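Local coordinates for lytic polysaccharide monooxygenase (PDB 4QI8), which probably cleaves cellulose oxidatively at its glycosidic bonds, using an active-site copper together with a reductant and an oxygen cosubstrate, at residues W17-F31 with F43-S55. Residues are numbered along the deposited sequence; the frame is centred on the assembly and turned at random.
Sequences WQYVRRADNWQNNGF and FQSTHSPAQSTLS. With NO3 (nitrate ion), chain D.
F43 packs its buried ring against N25: the asparagine's CG lies 3.4 Å from F43 CE2, the amide plane moderately tilted from that of the ring. N25 is placed by chi1 of 73°, which sets CG between its own backbone N and carbonyl carbon, while ND2 donates to G30 O in that carbonyl's plane; the same oxygen meets the edge of the F43 ring. F43 CZ also touches F31 C, and the F31 side chain ends about 5 Å from the bound copper; F31 N donates to a nitrate, probably from the crystallisation liquor, whose O2 lies over the F31 ring face. At the root of F43, A23 CB touches F43 CB, and D24 N donates to F43 O over 2.8 Å.

Outward from this tight packing, the D24 carboxylate forms a wetter rim: OD2 receives S45 N on its syn side and is also reached by Q39, while a water links OD1 to T46 N.

Farther along, the Q44 amide is held flat by two bonds in its plane: NE2 gives one proton to R22 O, almost straight, and the other to S48 O. Its OE1 accepts S48 N. Beside it, R21 sends an extended chain out to H47, whose CE1 sits over the guanidinium centre, 3.5 Å from CZ, with the planes 83° apart. W92 and Q162 bind the guanidinium, and N90 takes H47 NE2. Segment 43-55 leads into 54-57, an outermost strand of the AA9 beta-sandwich that pairs in parallel with 155-166; R21, A50 and T53 add bonds to C160 and Q162.

Near that strand, L54 CB lies over one face of the Y19 ring, 4.0 Å from the centroid and 24° off the normal, a CH-pi contact, and S52 CB approaches Y19 CE1 at 3.4 Å. At this second rim S52 N donates to Q18 O through a noticeably bent bond, and exposed Q51 rests its CB against the same oxygen.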
loop_
_atom_site.group_PDB
_atom_site.type_symbol
_atom_site.label_atom_id
_atom_site.label_comp_id
_atom_site.label_asym_id
_atom_site.label_seq_id
_atom_site.Cartn_x
_atom_site.Cartn_y
_atom_site.Cartn_z
ATOM N N TRP A 17 -14.659 4.613 1.993
ATOM C CA TRP A 17 -14.025 5.382 3.068
ATOM C C TRP A 17 -14.609 5.073 4.446
ATOM O O TRP A 17 -14.457 5.856 5.386
ATOM C CB TRP A 17 -14.061 6.882 2.771
ATOM C CG TRP A 17 -13.679 7.216 1.360
ATOM C CD1 TRP A 17 -14.478 7.795 0.429
ATOM C CD2 TRP A 17 -12.412 6.987 0.713
ATOM N NE1 TRP A 17 -13.799 7.956 -0.746
ATOM C CE2 TRP A 17 -12.529 7.466 -0.604
ATOM C CE3 TRP A 17 -11.189 6.442 1.122
ATOM C CZ2 TRP A 17 -11.477 7.407 -1.522
ATOM C CZ3 TRP A 17 -10.137 6.395 0.204
ATOM C CH2 TRP A 17 -10.291 6.872 -1.097
ATOM N N GLN A 18 -15.207 3.898 4.599
ATOM C CA GLN A 18 -15.712 3.497 5.908
ATOM C C GLN A 18 -14.568 3.057 6.810
ATOM O O GLN A 18 -14.431 3.554 7.922
ATOM C CB GLN A 18 -16.749 2.385 5.797
ATOM C CG GLN A 18 -17.278 1.965 7.156
ATOM C CD GLN A 18 -18.316 0.889 7.069
ATOM O OE1 GLN A 18 -18.518 0.292 6.014
ATOM N NE2 GLN A 18 -18.991 0.633 8.179
ATOM N N TYR A 19 -13.746 2.130 6.322
ATOM C CA TYR A 19 -12.583 1.631 7.056
ATOM C C TYR A 19 -11.276 2.176 6.486
ATOM O O TYR A 19 -10.208 1.850 6.981
ATOM C CB TYR A 19 -12.560 0.102 7.007
ATOM C CG TYR A 19 -13.759 -0.528 7.657
ATOM C CD1 TYR A 19 -13.878 -0.567 9.027
ATOM C CD2 TYR A 19 -14.776 -1.087 6.908
ATOM C CE1 TYR A 19 -14.972 -1.140 9.642
ATOM C CE2 TYR A 19 -15.879 -1.665 7.524
ATOM C CZ TYR A 19 -15.964 -1.687 8.883
ATOM O OH TYR A 19 -17.061 -2.266 9.474
ATOM N N VAL A 20 -11.371 2.984 5.433
ATOM C CA VAL A 20 -10.212 3.557 4.774
ATOM C C VAL A 20 -10.228 5.061 4.998
ATOM O O VAL A 20 -11.242 5.719 4.758
ATOM C CB VAL A 20 -10.228 3.223 3.269
ATOM C CG1 VAL A 20 -9.053 3.881 2.558
ATOM C CG2 VAL A 20 -10.221 1.711 3.056
ATOM N N ARG A 21 -9.125 5.597 5.510
ATOM C CA ARG A 21 -8.978 7.034 5.683
ATOM C C ARG A 21 -9.198 7.723 4.350
ATOM O O ARG A 21 -8.624 7.316 3.345
ATOM C CB ARG A 21 -7.589 7.333 6.235
ATOM C CG ARG A 21 -7.406 6.785 7.637
ATOM C CD ARG A 21 -6.087 7.187 8.267
ATOM N NE ARG A 21 -6.041 6.766 9.663
ATOM C CZ ARG A 21 -4.974 6.842 10.448
ATOM N NH1 ARG A 21 -3.819 7.316 9.984
ATOM N NH2 ARG A 21 -5.067 6.441 11.710
ATOM N N ARG A 22 -10.030 8.760 4.314
ATOM C CA ARG A 22 -10.366 9.317 3.015
ATOM C C ARG A 22 -9.130 9.951 2.376
ATOM O O ARG A 22 -8.521 10.882 2.911
ATOM C CB ARG A 22 -11.520 10.320 3.065
ATOM C CG ARG A 22 -11.971 10.690 1.642
ATOM C CD ARG A 22 -13.312 11.345 1.566
ATOM N NE ARG A 22 -13.223 12.731 1.966
ATOM C CZ ARG A 22 -14.257 13.569 1.955
ATOM N NH1 ARG A 22 -15.457 13.156 1.562
ATOM N NH2 ARG A 22 -14.090 14.834 2.329
ATOM N N ALA A 23 -8.749 9.427 1.221
ATOM C CA ALA A 23 -7.569 9.901 0.523
ATOM C C ALA A 23 -7.846 11.230 -0.146
ATOM O O ALA A 23 -8.975 11.514 -0.562
ATOM C CB ALA A 23 -7.138 8.872 -0.511
ATOM N N ASP A 24 -6.795 12.025 -0.299
ATOM C CA ASP A 24 -6.939 13.347 -0.874
ATOM C C ASP A 24 -7.334 13.302 -2.352
ATOM O O ASP A 24 -7.725 14.342 -2.888
ATOM C CB ASP A 24 -5.656 14.175 -0.719
ATOM C CG ASP A 24 -5.384 14.637 0.703
ATOM O OD1 ASP A 24 -6.310 14.651 1.543
ATOM O OD2 ASP A 24 -4.214 15.009 0.959
ATOM N N ASN A 25 -7.228 12.136 -3.005
ATOM C CA ASN A 25 -7.675 11.974 -4.399
ATOM C C ASN A 25 -9.132 11.511 -4.526
ATOM O O ASN A 25 -9.549 11.047 -5.586
ATOM C CB ASN A 25 -6.752 11.032 -5.184
ATOM C CG ASN A 25 -6.902 9.570 -4.795
ATOM O OD1 ASN A 25 -7.399 9.238 -3.712
ATOM N ND2 ASN A 25 -6.475 8.689 -5.688
ATOM N N TRP A 26 -9.916 11.669 -3.466
ATOM C CA TRP A 26 -11.272 11.148 -3.495
ATOM C C TRP A 26 -12.150 11.799 -4.563
ATOM O O TRP A 26 -13.121 11.183 -4.988
ATOM C CB TRP A 26 -11.924 11.223 -2.108
ATOM C CG TRP A 26 -12.293 12.599 -1.665
ATOM C CD1 TRP A 26 -11.477 13.526 -1.087
ATOM C CD2 TRP A 26 -13.586 13.201 -1.760
ATOM N NE1 TRP A 26 -12.184 14.679 -0.822
ATOM C CE2 TRP A 26 -13.481 14.504 -1.228
ATOM C CE3 TRP A 26 -14.814 12.768 -2.253
ATOM C CZ2 TRP A 26 -14.570 15.367 -1.149
ATOM C CZ3 TRP A 26 -15.888 13.626 -2.186
ATOM C CH2 TRP A 26 -15.758 14.915 -1.649
ATOM N N GLN A 27 -11.825 13.015 -4.995
ATOM C CA GLN A 27 -12.582 13.663 -6.068
ATOM C C GLN A 27 -11.956 13.472 -7.449
ATOM O O GLN A 27 -12.680 13.261 -8.412
ATOM C CB GLN A 27 -12.749 15.158 -5.799
ATOM C CG GLN A 27 -13.475 15.440 -4.514
ATOM C CD GLN A 27 -13.912 16.885 -4.407
ATOM O OE1 GLN A 27 -13.106 17.775 -4.138
ATOM N NE2 GLN A 27 -15.200 17.132 -4.622
ATOM N N ASN A 28 -10.636 13.547 -7.574
ATOM C CA ASN A 28 -10.028 13.530 -8.907
ATOM C C ASN A 28 -9.476 12.175 -9.340
ATOM O O ASN A 28 -9.092 12.018 -10.490
ATOM C CB ASN A 28 -8.920 14.573 -9.023
ATOM C CG ASN A 28 -7.676 14.194 -8.244
ATOM O OD1 ASN A 28 -7.740 13.517 -7.225
ATOM N ND2 ASN A 28 -6.529 14.639 -8.735
ATOM N N ASN A 29 -9.417 11.209 -8.428
ATOM C CA ASN A 29 -8.827 9.897 -8.721
ATOM C C ASN A 29 -7.354 9.980 -9.115
ATOM O O ASN A 29 -6.828 9.059 -9.730
ATOM C CB ASN A 29 -9.601 9.153 -9.820
ATOM C CG ASN A 29 -11.067 9.146 -9.573
ATOM O OD1 ASN A 29 -11.513 8.770 -8.492
ATOM N ND2 ASN A 29 -11.837 9.603 -10.556
ATOM N N GLY A 30 -6.682 11.072 -8.751
ATOM C CA GLY A 30 -5.319 11.286 -9.188
ATOM C C GLY A 30 -4.274 10.668 -8.286
ATOM O O GLY A 30 -4.571 9.844 -7.422
ATOM N N PHE A 31 -3.027 11.065 -8.515
ATOM C CA PHE A 31 -1.884 10.422 -7.897
ATOM C C PHE A 31 -1.047 11.374 -7.058
ATOM O O PHE A 31 -1.236 12.595 -7.069
ATOM C CB PHE A 31 -1.013 9.735 -8.979
ATOM C CG PHE A 31 -0.589 10.627 -10.119
ATOM C CD1 PHE A 31 0.568 11.374 -10.036
ATOM C CD2 PHE A 31 -1.330 10.699 -11.292
ATOM C CE1 PHE A 31 0.989 12.161 -11.092
ATOM C CE2 PHE A 31 -0.914 11.509 -12.348
ATOM C CZ PHE A 31 0.249 12.238 -12.243
ATOM N N PHE A 43 -1.870 9.342 1.708
ATOM C CA PHE A 43 -2.525 10.301 0.812
ATOM C C PHE A 43 -3.367 11.323 1.586
ATOM O O PHE A 43 -4.453 11.706 1.142
ATOM C CB PHE A 43 -3.367 9.584 -0.279
ATOM C CG PHE A 43 -3.368 10.271 -1.647
ATOM C CD1 PHE A 43 -3.145 11.639 -1.790
ATOM C CD2 PHE A 43 -3.602 9.520 -2.796
ATOM C CE1 PHE A 43 -3.140 12.232 -3.040
ATOM C CE2 PHE A 43 -3.598 10.115 -4.042
ATOM C CZ PHE A 43 -3.354 11.463 -4.167
ATOM N N GLN A 44 -2.848 11.792 2.720
ATOM C CA GLN A 44 -3.530 12.834 3.483
ATOM C C GLN A 44 -2.553 13.910 3.912
ATOM O O GLN A 44 -1.719 13.695 4.787
ATOM C CB GLN A 44 -4.209 12.272 4.726
ATOM C CG GLN A 44 -5.351 11.315 4.455
ATOM C CD GLN A 44 -6.111 10.986 5.729
ATOM O OE1 GLN A 44 -5.511 10.860 6.805
ATOM N NE2 GLN A 44 -7.435 10.858 5.623
ATOM N N SER A 45 -2.676 15.100 3.338
ATOM C CA SER A 45 -1.892 16.219 3.843
ATOM C C SER A 45 -2.359 16.639 5.237
ATOM O O SER A 45 -1.561 17.104 6.046
ATOM C CB SER A 45 -1.971 17.418 2.912
ATOM O OG SER A 45 -1.492 17.099 1.628
ATOM N N THR A 46 -3.662 16.518 5.483
ATOM C CA THR A 46 -4.253 16.737 6.802
ATOM C C THR A 46 -4.793 15.382 7.244
ATOM O O THR A 46 -5.693 14.848 6.611
ATOM C CB THR A 46 -5.417 17.785 6.763
ATOM O OG1 THR A 46 -4.926 19.051 6.305
ATOM C CG2 THR A 46 -6.062 17.966 8.134
ATOM N N HIS A 47 -4.252 14.831 8.327
ATOM C CA HIS A 47 -4.719 13.553 8.846
ATOM C C HIS A 47 -6.199 13.610 9.169
ATOM O O HIS A 47 -6.655 14.565 9.799
ATOM C CB HIS A 47 -3.941 13.203 10.113
ATOM C CG HIS A 47 -4.590 12.149 10.954
ATOM N ND1 HIS A 47 -4.496 10.805 10.666
ATOM C CD2 HIS A 47 -5.345 12.246 12.073
ATOM C CE1 HIS A 47 -5.169 10.121 11.573
ATOM N NE2 HIS A 47 -5.690 10.971 12.439
ATOM N N SER A 48 -6.939 12.593 8.747
ATOM C CA SER A 48 -8.344 12.413 9.124
ATOM C C SER A 48 -8.581 10.921 9.343
ATOM O O SER A 48 -8.307 10.129 8.441
ATOM C CB SER A 48 -9.293 12.899 8.014
ATOM O OG SER A 48 -9.351 14.314 7.906
ATOM N N PRO A 49 -9.114 10.517 10.507
ATOM C CA PRO A 49 -9.360 9.091 10.731
ATOM C C PRO A 49 -10.437 8.523 9.815
ATOM O O PRO A 49 -11.297 9.248 9.315
ATOM C CB PRO A 49 -9.846 9.049 12.181
ATOM C CG PRO A 49 -10.390 10.390 12.440
ATOM C CD PRO A 49 -9.533 11.329 11.660
ATOM N N ALA A 50 -10.400 7.210 9.628
ATOM C CA ALA A 50 -11.499 6.492 9.000
ATOM C C ALA A 50 -12.689 6.479 9.943
ATOM O O ALA A 50 -12.541 6.660 11.144
ATOM C CB ALA A 50 -11.091 5.071 8.682
ATOM N N GLN A 51 -13.870 6.251 9.394
ATOM C CA GLN A 51 -15.072 6.194 10.206
ATOM C C GLN A 51 -15.043 5.046 11.208
ATOM O O GLN A 51 -15.579 5.166 12.317
ATOM C CB GLN A 51 -16.303 6.036 9.318
ATOM C CG GLN A 51 -16.624 7.234 8.451
ATOM C CD GLN A 51 -17.837 6.978 7.578
ATOM O OE1 GLN A 51 -17.900 5.977 6.866
ATOM N NE2 GLN A 51 -18.825 7.857 7.658
ATOM N N SER A 52 -14.461 3.923 10.795
ATOM C CA SER A 52 -14.447 2.708 11.600
ATOM C C SER A 52 -13.146 1.935 11.385
ATOM O O SER A 52 -12.352 2.278 10.506
ATOM C CB SER A 52 -15.655 1.826 11.251
ATOM O OG SER A 52 -16.887 2.523 11.413
ATOM N N THR A 53 -12.960 0.894 12.187
ATOM C CA THR A 53 -11.778 0.047 12.151
ATOM C C THR A 53 -12.254 -1.391 11.996
ATOM O O THR A 53 -13.139 -1.823 12.723
ATOM C CB THR A 53 -10.968 0.241 13.451
ATOM O OG1 THR A 53 -10.506 1.597 13.518
ATOM C CG2 THR A 53 -9.787 -0.707 13.538
ATOM N N LEU A 54 -11.690 -2.114 11.034
ATOM C CA LEU A 54 -12.153 -3.444 10.653
ATOM C C LEU A 54 -11.404 -4.541 11.403
ATOM O O LEU A 54 -10.183 -4.607 11.332
ATOM C CB LEU A 54 -11.958 -3.628 9.155
ATOM C CG LEU A 54 -12.446 -4.966 8.600
ATOM C CD1 LEU A 54 -13.962 -5.095 8.719
ATOM C CD2 LEU A 54 -11.994 -5.142 7.156
ATOM N N SER A 55 -12.139 -5.403 12.099
ATOM C CA SER A 55 -11.538 -6.528 12.807
ATOM C C SER A 55 -11.237 -7.672 11.837
ATOM O O SER A 55 -12.102 -8.092 11.069
ATOM C CB SER A 55 -12.470 -7.007 13.921
ATOM O OG SER A 55 -11.847 -8.018 14.692
HETATM N N NO3 D . -3.433 14.150 -10.993
HETATM O O1 NO3 D . -3.458 15.479 -11.227
HETATM O O2 NO3 D . -2.659 13.550 -10.068
HETATM O O3 NO3 D . -4.254 13.385 -11.732
HETATM O O HOH W 1 -19.014 1.215 10.649
HETATM O O HOH W 2 -3.433 9.853 8.274
HETATM O O HOH W 3 -11.530 9.767 6.574
HETATM O O HOH W 4 -5.760 16.202 3.628
#